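Local coordinates for pyruvate formate-lyase 2 (Archaeoglobus fulgidus, PDB 2F3O), which is of unknown specific function but belongs to the glycyl radical enzymes and probably acts as a lyase, at residues K15-S20 / L69-A75; N95-N99 / F318-E323; I337-D341 / V371-K375. All coordinates share one frame; numbering follows the deposited sequence.

Interactions 1 and 2 are neighbours on one side of the chain's centre, their centres about 15 Å apart and their nearest atoms about 6 Å, without touching. Only interaction 2 adjoins a bound small molecule: the side chain of Phe318 is about 4 Å from a triethylene glycol, probably from the crystallisation liquor though such molecules often mark pockets, and about 6 Å from a glycerol. The side chain of Ala75 in interaction 1 is about 13 Å from a glycerol. Interaction 3 is remote, centred about 35 Å from interaction 1; it and interaction 2 lie on opposite sides of the chain's centre, nearest atoms about 22 Å apart, although strand 334-338 follows helix 322-325 in sequence.

Interaction 1 of 3, residues K15-S20 / L69-A75; sequences KPARLS and LPNPPGA
Arg18 reaches across to the loop at Pro70 and Asn71 and grips two successive backbone carbonyls with one edge of its guanidinium. Arg18 NE donates to Asn71 O at 2.9 Å and Arg18 NH2 to Pro70 O at 2.7 Å, both oxygens lying in the guanidinium plane. Setting CG between the backbone N and the carbonyl carbon (chi1 72°), with the chain extended from there to NE, brings the edge of the head group up to the two carbonyls. Proline suits position 70: it needs no partner for a backbone N-H, yet still offers its carbonyl.

Beside this grip the main chains pair in parallel. Arg18 N donates to Pro73 O (3.0 Å), Ala75 N to Arg18 O (3.0 Å) and Ser20 N to Ala75 O (3.0 Å). Ala17 CB rests on the ring carbon Pro73 CB at 3.8 Å, and Leu19 CD1 meets Ala75 CB at 3.9 Å on the face of the pair that Arg18 does not use. Gly74 fits because a beta carbon there would point into the place held by Leu69 CD1.

Farther out, Glu22 forms a salt bridge with Arg18 NH2 and a hydrogen bond with Ser20 OG. Arginine is thus matched to both carboxylate and carbonyls: its flat array of donors ties the loop at 70-71 to strand 18-19, and its charge, probably offset by Glu22, should polarise the two carbonyls it holds.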
loop_
_atom_site.group_PDB
_atom_site.type_symbol
_atom_site.label_atom_id
_atom_site.label_comp_id
_atom_site.label_asym_id
_atom_site.label_seq_id
_atom_site.Cartn_x
_atom_site.Cartn_y
_atom_site.Cartn_z
ATOM N N LYS A 15 3.839 -32.249 -45.697
ATOM C CA LYS A 15 4.923 -31.814 -46.568
ATOM C C LYS A 15 6.059 -31.288 -45.696
ATOM O O LYS A 15 5.807 -30.921 -44.551
ATOM C CB LYS A 15 4.408 -30.764 -47.576
ATOM C CG LYS A 15 3.936 -29.420 -47.008
ATOM C CD LYS A 15 3.105 -28.644 -48.059
ATOM C CE LYS A 15 2.936 -27.161 -47.709
ATOM N NZ LYS A 15 4.202 -26.411 -47.954
ATOM N N PRO A 16 7.316 -31.290 -46.210
ATOM C CA PRO A 16 8.481 -30.786 -45.442
ATOM C C PRO A 16 8.365 -29.335 -44.933
ATOM O O PRO A 16 7.720 -28.497 -45.569
ATOM C CB PRO A 16 9.648 -30.919 -46.439
ATOM C CG PRO A 16 9.000 -31.019 -47.780
ATOM C CD PRO A 16 7.742 -31.789 -47.531
ATOM N N ALA A 17 8.978 -29.060 -43.783
ATOM C CA ALA A 17 8.830 -27.767 -43.119
ATOM C C ALA A 17 9.836 -26.748 -43.617
ATOM O O ALA A 17 10.921 -27.097 -44.072
ATOM C CB ALA A 17 8.934 -27.921 -41.622
ATOM N N ARG A 18 9.468 -25.477 -43.527
ATOM C CA ARG A 18 10.357 -24.403 -43.951
ATOM C C ARG A 18 10.758 -23.442 -42.808
ATOM O O ARG A 18 10.113 -23.378 -41.762
ATOM C CB ARG A 18 9.715 -23.631 -45.105
ATOM C CG ARG A 18 8.547 -22.767 -44.695
ATOM C CD ARG A 18 7.893 -22.152 -45.902
ATOM N NE ARG A 18 7.046 -21.004 -45.593
ATOM C CZ ARG A 18 7.460 -19.746 -45.671
ATOM N NH1 ARG A 18 8.704 -19.475 -46.018
ATOM N NH2 ARG A 18 6.641 -18.753 -45.402
ATOM N N LEU A 19 11.845 -22.707 -43.000
ATOM C CA LEU A 19 12.126 -21.588 -42.132
ATOM C C LEU A 19 11.357 -20.362 -42.646
ATOM O O LEU A 19 11.688 -19.802 -43.687
ATOM C CB LEU A 19 13.613 -21.309 -42.104
ATOM C CG LEU A 19 13.915 -20.236 -41.079
ATOM C CD1 LEU A 19 13.660 -20.791 -39.683
ATOM C CD2 LEU A 19 15.333 -19.749 -41.223
ATOM N N SER A 20 10.312 -19.975 -41.917
ATOM C CA SER A 20 9.450 -18.851 -42.302
ATOM C C SER A 20 10.016 -17.499 -41.864
ATOM O O SER A 20 10.706 -17.397 -40.861
ATOM C CB SER A 20 8.041 -19.038 -41.754
ATOM O OG SER A 20 7.303 -17.850 -41.883
ATOM N N LEU A 69 1.834 -19.372 -40.231
ATOM C CA LEU A 69 2.817 -18.688 -41.048
ATOM C C LEU A 69 2.333 -18.908 -42.483
ATOM O O LEU A 69 1.560 -19.854 -42.712
ATOM C CB LEU A 69 4.188 -19.305 -40.823
ATOM C CG LEU A 69 4.190 -20.826 -40.846
ATOM C CD1 LEU A 69 5.039 -21.334 -41.982
ATOM C CD2 LEU A 69 4.642 -21.391 -39.533
ATOM N N PRO A 70 2.736 -18.032 -43.446
ATOM C CA PRO A 70 2.365 -18.276 -44.843
ATOM C C PRO A 70 3.069 -19.520 -45.308
ATOM O O PRO A 70 4.190 -19.760 -44.894
ATOM C CB PRO A 70 2.947 -17.079 -45.590
ATOM C CG PRO A 70 3.261 -16.069 -44.577
ATOM C CD PRO A 70 3.526 -16.794 -43.305
ATOM N N ASN A 71 2.400 -20.288 -46.157
ATOM C CA ASN A 71 2.862 -21.607 -46.606
ATOM C C ASN A 71 3.448 -22.531 -45.514
ATOM O O ASN A 71 4.675 -22.607 -45.336
ATOM C CB ASN A 71 3.805 -21.482 -47.806
ATOM C CG ASN A 71 4.104 -22.832 -48.445
ATOM O OD1 ASN A 71 5.271 -23.184 -48.661
ATOM N ND2 ASN A 71 3.049 -23.611 -48.724
ATOM N N PRO A 72 2.559 -23.239 -44.797
ATOM C CA PRO A 72 2.737 -24.046 -43.588
ATOM C C PRO A 72 3.658 -25.280 -43.734
ATOM O O PRO A 72 4.227 -25.483 -44.795
ATOM C CB PRO A 72 1.300 -24.386 -43.193
ATOM C CG PRO A 72 0.464 -23.391 -43.911
ATOM C CD PRO A 72 1.154 -23.243 -45.210
ATOM N N PRO A 73 3.675 -26.197 -42.752
ATOM C CA PRO A 73 4.760 -26.474 -41.843
ATOM C C PRO A 73 5.917 -25.497 -41.893
ATOM O O PRO A 73 6.581 -25.353 -42.920
ATOM C CB PRO A 73 5.161 -27.901 -42.232
ATOM C CG PRO A 73 3.817 -28.540 -42.634
ATOM C CD PRO A 73 2.790 -27.372 -42.762
ATOM N N GLY A 74 6.148 -24.834 -40.763
ATOM C CA GLY A 74 7.291 -23.947 -40.628
ATOM C C GLY A 74 7.671 -23.458 -39.243
ATOM O O GLY A 74 7.010 -23.772 -38.245
ATOM N N ALA A 75 8.756 -22.684 -39.195
ATOM C CA ALA A 75 9.226 -22.051 -37.965
ATOM C C ALA A 75 9.058 -20.536 -38.030
ATOM O O ALA A 75 9.448 -19.919 -39.016
ATOM C CB ALA A 75 10.675 -22.397 -37.728
#

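Interaction 2 of 3, residues N95-N99 / F318-E323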
loop_
_atom_site.group_PDB
_atom_site.type_symbol
_atom_site.label_atom_id
_atom_site.label_comp_id
_atom_site.label_asym_id
_atom_site.label_seq_id
_atom_site.Cartn_x
_atom_site.Cartn_y
_atom_site.Cartn_z
ATOM N N ASN A 95 19.676 -29.584 -44.619
ATOM C CA ASN A 95 20.293 -30.894 -44.464
ATOM C C ASN A 95 20.863 -31.172 -43.077
ATOM O O ASN A 95 22.078 -31.090 -42.871
ATOM C CB ASN A 95 21.379 -31.095 -45.516
ATOM C CG ASN A 95 20.981 -32.122 -46.562
ATOM O OD1 ASN A 95 21.669 -33.139 -46.754
ATOM N ND2 ASN A 95 19.848 -31.879 -47.227
ATOM N N ARG A 96 19.979 -31.473 -42.129
ATOM C CA ARG A 96 20.375 -31.955 -40.805
ATOM C C ARG A 96 19.375 -33.016 -40.405
ATOM O O ARG A 96 18.270 -33.056 -40.956
ATOM C CB ARG A 96 20.426 -30.835 -39.772
ATOM C CG ARG A 96 19.129 -30.065 -39.593
ATOM C CD ARG A 96 19.249 -29.084 -38.431
ATOM N NE ARG A 96 17.976 -28.444 -38.107
ATOM C CZ ARG A 96 17.797 -27.570 -37.121
ATOM N NH1 ARG A 96 18.813 -27.208 -36.347
ATOM N NH2 ARG A 96 16.596 -27.054 -36.916
ATOM N N GLU A 97 19.754 -33.876 -39.461
ATOM C CA GLU A 97 19.008 -35.126 -39.255
ATOM C C GLU A 97 17.614 -34.990 -38.602
ATOM O O GLU A 97 16.712 -35.758 -38.919
ATOM C CB GLU A 97 19.874 -36.221 -38.591
ATOM C CG GLU A 97 20.134 -36.068 -37.095
ATOM C CD GLU A 97 20.238 -37.420 -36.375
ATOM O OE1 GLU A 97 20.597 -37.445 -35.168
ATOM O OE2 GLU A 97 19.951 -38.460 -37.017
ATOM N N THR A 98 17.437 -33.999 -37.728
ATOM C CA THR A 98 16.161 -33.771 -37.041
ATOM C C THR A 98 15.702 -32.339 -37.244
ATOM O O THR A 98 16.519 -31.422 -37.230
ATOM C CB THR A 98 16.301 -33.994 -35.528
ATOM O OG1 THR A 98 17.424 -33.246 -35.041
ATOM C CG2 THR A 98 16.529 -35.464 -35.221
ATOM N N ASN A 99 14.396 -32.168 -37.423
ATOM C CA ASN A 99 13.751 -30.853 -37.574
ATOM C C ASN A 99 14.369 -30.001 -38.682
ATOM O O ASN A 99 14.802 -28.867 -38.466
ATOM C CB ASN A 99 13.722 -30.108 -36.235
ATOM C CG ASN A 99 12.703 -28.989 -36.199
ATOM O OD1 ASN A 99 11.572 -29.137 -36.660
ATOM N ND2 ASN A 99 13.102 -27.861 -35.636
ATOM N N PHE A 318 14.588 -24.033 -33.504
ATOM C CA PHE A 318 15.675 -24.410 -32.636
ATOM C C PHE A 318 16.938 -24.622 -33.440
ATOM O O PHE A 318 16.909 -25.281 -34.462
ATOM C CB PHE A 318 15.337 -25.713 -31.927
ATOM C CG PHE A 318 14.273 -25.587 -30.864
ATOM C CD1 PHE A 318 14.039 -24.384 -30.226
ATOM C CD2 PHE A 318 13.551 -26.699 -30.465
ATOM C CE1 PHE A 318 13.079 -24.289 -29.246
ATOM C CE2 PHE A 318 12.598 -26.601 -29.487
ATOM C CZ PHE A 318 12.359 -25.401 -28.879
ATOM N N ASP A 319 18.057 -24.099 -32.962
ATOM C CA ASP A 319 19.353 -24.408 -33.561
ATOM C C ASP A 319 19.841 -25.800 -33.128
ATOM O O ASP A 319 19.131 -26.530 -32.435
ATOM C CB ASP A 319 20.378 -23.391 -33.100
ATOM C CG ASP A 319 20.563 -23.429 -31.609
ATOM O OD1 ASP A 319 19.695 -22.859 -30.926
ATOM O OD2 ASP A 319 21.544 -24.048 -31.116
ATOM N N SER A 320 21.084 -26.120 -33.490
ATOM C CA SER A 320 21.691 -27.435 -33.254
ATOM C C SER A 320 21.860 -27.820 -31.792
ATOM O O SER A 320 21.677 -28.984 -31.441
ATOM C CB SER A 320 23.052 -27.517 -33.934
ATOM O OG SER A 320 24.046 -26.920 -33.127
ATOM N N LEU A 321 22.212 -26.855 -30.945
ATOM C CA LEU A 321 22.320 -27.115 -29.514
ATOM C C LEU A 321 20.928 -27.225 -28.891
ATOM O O LEU A 321 20.661 -28.161 -28.143
ATOM C CB LEU A 321 23.156 -26.046 -28.819
ATOM C CG LEU A 321 24.457 -25.680 -29.545
ATOM C CD1 LEU A 321 25.123 -24.429 -28.930
ATOM C CD2 LEU A 321 25.432 -26.871 -29.591
ATOM N N LEU A 322 20.027 -26.306 -29.237
ATOM C CA LEU A 322 18.655 -26.357 -28.719
ATOM C C LEU A 322 17.875 -27.612 -29.142
ATOM O O LEU A 322 16.929 -28.028 -28.460
ATOM C CB LEU A 322 17.879 -25.082 -29.072
ATOM C CG LEU A 322 18.170 -23.846 -28.211
ATOM C CD1 LEU A 322 17.227 -22.740 -28.615
ATOM C CD2 LEU A 322 18.060 -24.116 -26.717
ATOM N N GLU A 323 18.298 -28.224 -30.248
ATOM C CA GLU A 323 17.747 -29.508 -30.688
ATOM C C GLU A 323 18.161 -30.704 -29.832
ATOM O O GLU A 323 17.537 -31.753 -29.899
ATOM C CB GLU A 323 18.132 -29.794 -32.132
ATOM C CG GLU A 323 17.204 -29.178 -33.147
ATOM C CD GLU A 323 15.830 -29.808 -33.150
ATOM O OE1 GLU A 323 15.710 -31.046 -32.934
ATOM O OE2 GLU A 323 14.869 -29.047 -33.379
#
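The turn leading into helix 322-325 receives the side chain of Arg96, which docks on the backbone carbonyl of Phe318, while Glu323 in the helix meets Thr98 and Asn99. Arg96 NH2 donates to Phe318 O at 3.0 Å, meeting that oxygen almost head-on in line with its C=O bond; NH1 adds a weak bond to the same atom. A second grip comes from within its own loop: Arg96 NE and Arg96 NH2 close side-on upon Asn99 O, at 3.2 Å from Arg96 NE and 3.0 Å from Arg96 NH2, both from the same face of the carbonyl plane. Bonded to two carbonyls, the guanidinium is probably hindered from rotating. Asn99 adopts a left-handed backbone conformation (phi 54°), which asparagine tolerates well.

Glu323 CG packs over one face of the guanidinium, and the bend at chi2 (-68°) turns the carboxylate toward the loop. There Asn99 ND2 makes a weak bond to Glu323 OE2 at 3.1 Å, and Thr98 OG1 a weak one to Glu323 OE1 at 3.5 Å. The Asn99 amide is secured more firmly by Gln329 through OD1 and by the carbonyl of Pro316 through ND2.

On the far side of the turn Asp319 caps the helix start: Asp319 OD2 accepts from Leu321 N at 2.9 Å and weakly from Leu322 N, and also forms a salt bridge with Arg85. Aspartate suits this place, having a short side chain that folds back onto the first N-H groups of the helix, which lack a preceding turn to pair with.

Arg96 NH2 and Glu323 OE2 stand 4.4 Å apart with no N-H directed at the oxygen, so their attraction is purely electrostatic; it probably helps to keep the buried carboxylate negatively charged where its hydrogen bonds are weak.

Interaction 3 of 3, residues I337-D341 / V371-K375; sequences IGGCD and VRINK
Segments 337-341 and 371-375 run side by side in parallel, their end-to-end directions 18° apart. Ile337 bridges Val371, and Arg372 N donates to Ile337 O at 2.9 Å. Beyond that bond the pairing fades: Gly339 N comes within 3.1 Å of Arg372 O, but the angle is too poor for a hydrogen bond. Gly338 and Gly339 both have positive phi, which glycine readily accepts, and a beta carbon on Gly339 would collide with Arg372.

With no side chain on Gly339, the arginine can pass close to its CA. Arg372 CB is 3.6 Å from Gly339 CA, and the chain then bends at chi3 (49°), which leaves Arg372 NH2 3.4 Å from Cys340 SG, a close approach with the sulfur in the guanidinium plane. The donors are spent elsewhere: NE in a salt bridge to Asp401, NH1 on the carbonyl of Tyr421, NH2 on that of Leu419. Asn374 joins the cluster, its ND2 bonded to the other oxygen of Asp401. With a leucine in place of Arg372, Asp401 would probably lose this charged partner and the carbonyls of Leu419 and Tyr421 these donors.

On the face bearing Ile337 and Val371, CG1 of Ile337 touches CG1 of Val371 at 4.0 Å, branched residues well suited to a buried strand. This is a beta-alpha-beta unit: helix 350-362 links the strands and packs on Ile337 through Thr352 and Met355. Strand 396-400 follows next in the sheet, beside 368-373, while helix 379-390 covers Val371 with Phe381 and Leu385.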
loop_
_atom_site.group_PDB
_atom_site.type_symbol
_atom_site.label_atom_id
_atom_site.label_comp_id
_atom_site.label_asym_id
_atom_site.label_seq_id
_atom_site.Cartn_x
_atom_site.Cartn_y
_atom_site.Cartn_z
ATOM N N ILE A 337 -9.047 -31.196 -21.558
ATOM C CA ILE A 337 -10.395 -31.747 -21.503
ATOM C C ILE A 337 -10.664 -32.521 -20.209
ATOM O O ILE A 337 -9.744 -33.018 -19.561
ATOM C CB ILE A 337 -10.721 -32.646 -22.746
ATOM C CG1 ILE A 337 -9.882 -33.932 -22.759
ATOM C CG2 ILE A 337 -10.519 -31.883 -24.036
ATOM C CD1 ILE A 337 -10.101 -34.770 -23.996
ATOM N N GLY A 338 -11.934 -32.632 -19.840
ATOM C CA GLY A 338 -12.323 -33.407 -18.661
ATOM C C GLY A 338 -12.123 -32.674 -17.357
ATOM O O GLY A 338 -11.814 -31.486 -17.341
ATOM N N GLY A 339 -12.305 -33.366 -16.247
ATOM C CA GLY A 339 -12.066 -32.758 -14.945
ATOM C C GLY A 339 -13.355 -32.423 -14.240
ATOM O O GLY A 339 -14.429 -32.818 -14.685
ATOM N N CYS A 340 -13.250 -31.692 -13.136
ATOM C CA CYS A 340 -14.421 -31.356 -12.330
ATOM C C CYS A 340 -14.770 -29.858 -12.325
ATOM O O CYS A 340 -14.012 -29.024 -12.834
ATOM C CB CYS A 340 -14.197 -31.822 -10.903
ATOM S SG CYS A 340 -12.911 -30.892 -10.093
ATOM N N ASP A 341 -15.917 -29.502 -11.758
ATOM C CA ASP A 341 -16.226 -28.084 -11.609
ATOM C C ASP A 341 -15.642 -27.545 -10.292
ATOM O O ASP A 341 -14.886 -28.229 -9.613
ATOM C CB ASP A 341 -17.737 -27.784 -11.806
ATOM C CG ASP A 341 -18.658 -28.474 -10.775
ATOM O OD1 ASP A 341 -19.884 -28.510 -11.023
ATOM O OD2 ASP A 341 -18.198 -28.961 -9.719
ATOM N N VAL A 371 -5.794 -34.707 -20.492
ATOM C CA VAL A 371 -7.074 -35.177 -19.984
ATOM C C VAL A 371 -7.045 -35.205 -18.468
ATOM O O VAL A 371 -6.270 -35.942 -17.867
ATOM C CB VAL A 371 -7.435 -36.581 -20.517
ATOM C CG1 VAL A 371 -8.895 -36.867 -20.283
ATOM C CG2 VAL A 371 -7.127 -36.699 -21.992
ATOM N N ARG A 372 -7.886 -34.376 -17.862
ATOM C CA ARG A 372 -8.095 -34.402 -16.428
ATOM C C ARG A 372 -9.075 -35.522 -16.054
ATOM O O ARG A 372 -10.194 -35.611 -16.586
ATOM C CB ARG A 372 -8.640 -33.055 -15.943
ATOM C CG ARG A 372 -7.633 -31.922 -15.830
ATOM C CD ARG A 372 -8.311 -30.634 -15.323
ATOM N NE ARG A 372 -9.134 -30.870 -14.139
ATOM C CZ ARG A 372 -9.753 -29.923 -13.440
ATOM N NH1 ARG A 372 -9.616 -28.655 -13.787
ATOM N NH2 ARG A 372 -10.487 -30.241 -12.377
ATOM N N ILE A 373 -8.641 -36.395 -15.154
ATOM C CA ILE A 373 -9.537 -37.384 -14.586
ATOM C C ILE A 373 -9.435 -37.366 -13.080
ATOM O O ILE A 373 -8.434 -36.896 -12.509
ATOM C CB ILE A 373 -9.226 -38.797 -15.069
ATOM C CG1 ILE A 373 -7.748 -39.086 -14.964
ATOM C CG2 ILE A 373 -9.645 -38.993 -16.514
ATOM C CD1 ILE A 373 -7.401 -40.367 -15.640
ATOM N N ASN A 374 -10.475 -37.881 -12.437
ATOM C CA ASN A 374 -10.549 -37.914 -10.982
ATOM C C ASN A 374 -11.386 -39.092 -10.540
ATOM O O ASN A 374 -11.834 -39.887 -11.366
ATOM C CB ASN A 374 -11.141 -36.612 -10.428
ATOM C CG ASN A 374 -12.428 -36.197 -11.129
ATOM O OD1 ASN A 374 -13.459 -36.841 -10.993
ATOM N ND2 ASN A 374 -12.373 -35.107 -11.860
ATOM N N LYS A 375 -11.645 -39.181 -9.242
ATOM C CA LYS A 375 -12.398 -40.309 -8.717
ATOM C C LYS A 375 -13.890 -40.318 -9.088
ATOM O O LYS A 375 -14.591 -41.287 -8.808
ATOM C CB LYS A 375 -12.183 -40.448 -7.205
ATOM C CG LYS A 375 -10.792 -40.960 -6.880
ATOM C CD LYS A 375 -10.695 -41.562 -5.485
ATOM C CE LYS A 375 -9.266 -42.040 -5.205
ATOM N NZ LYS A 375 -8.944 -42.136 -3.742
#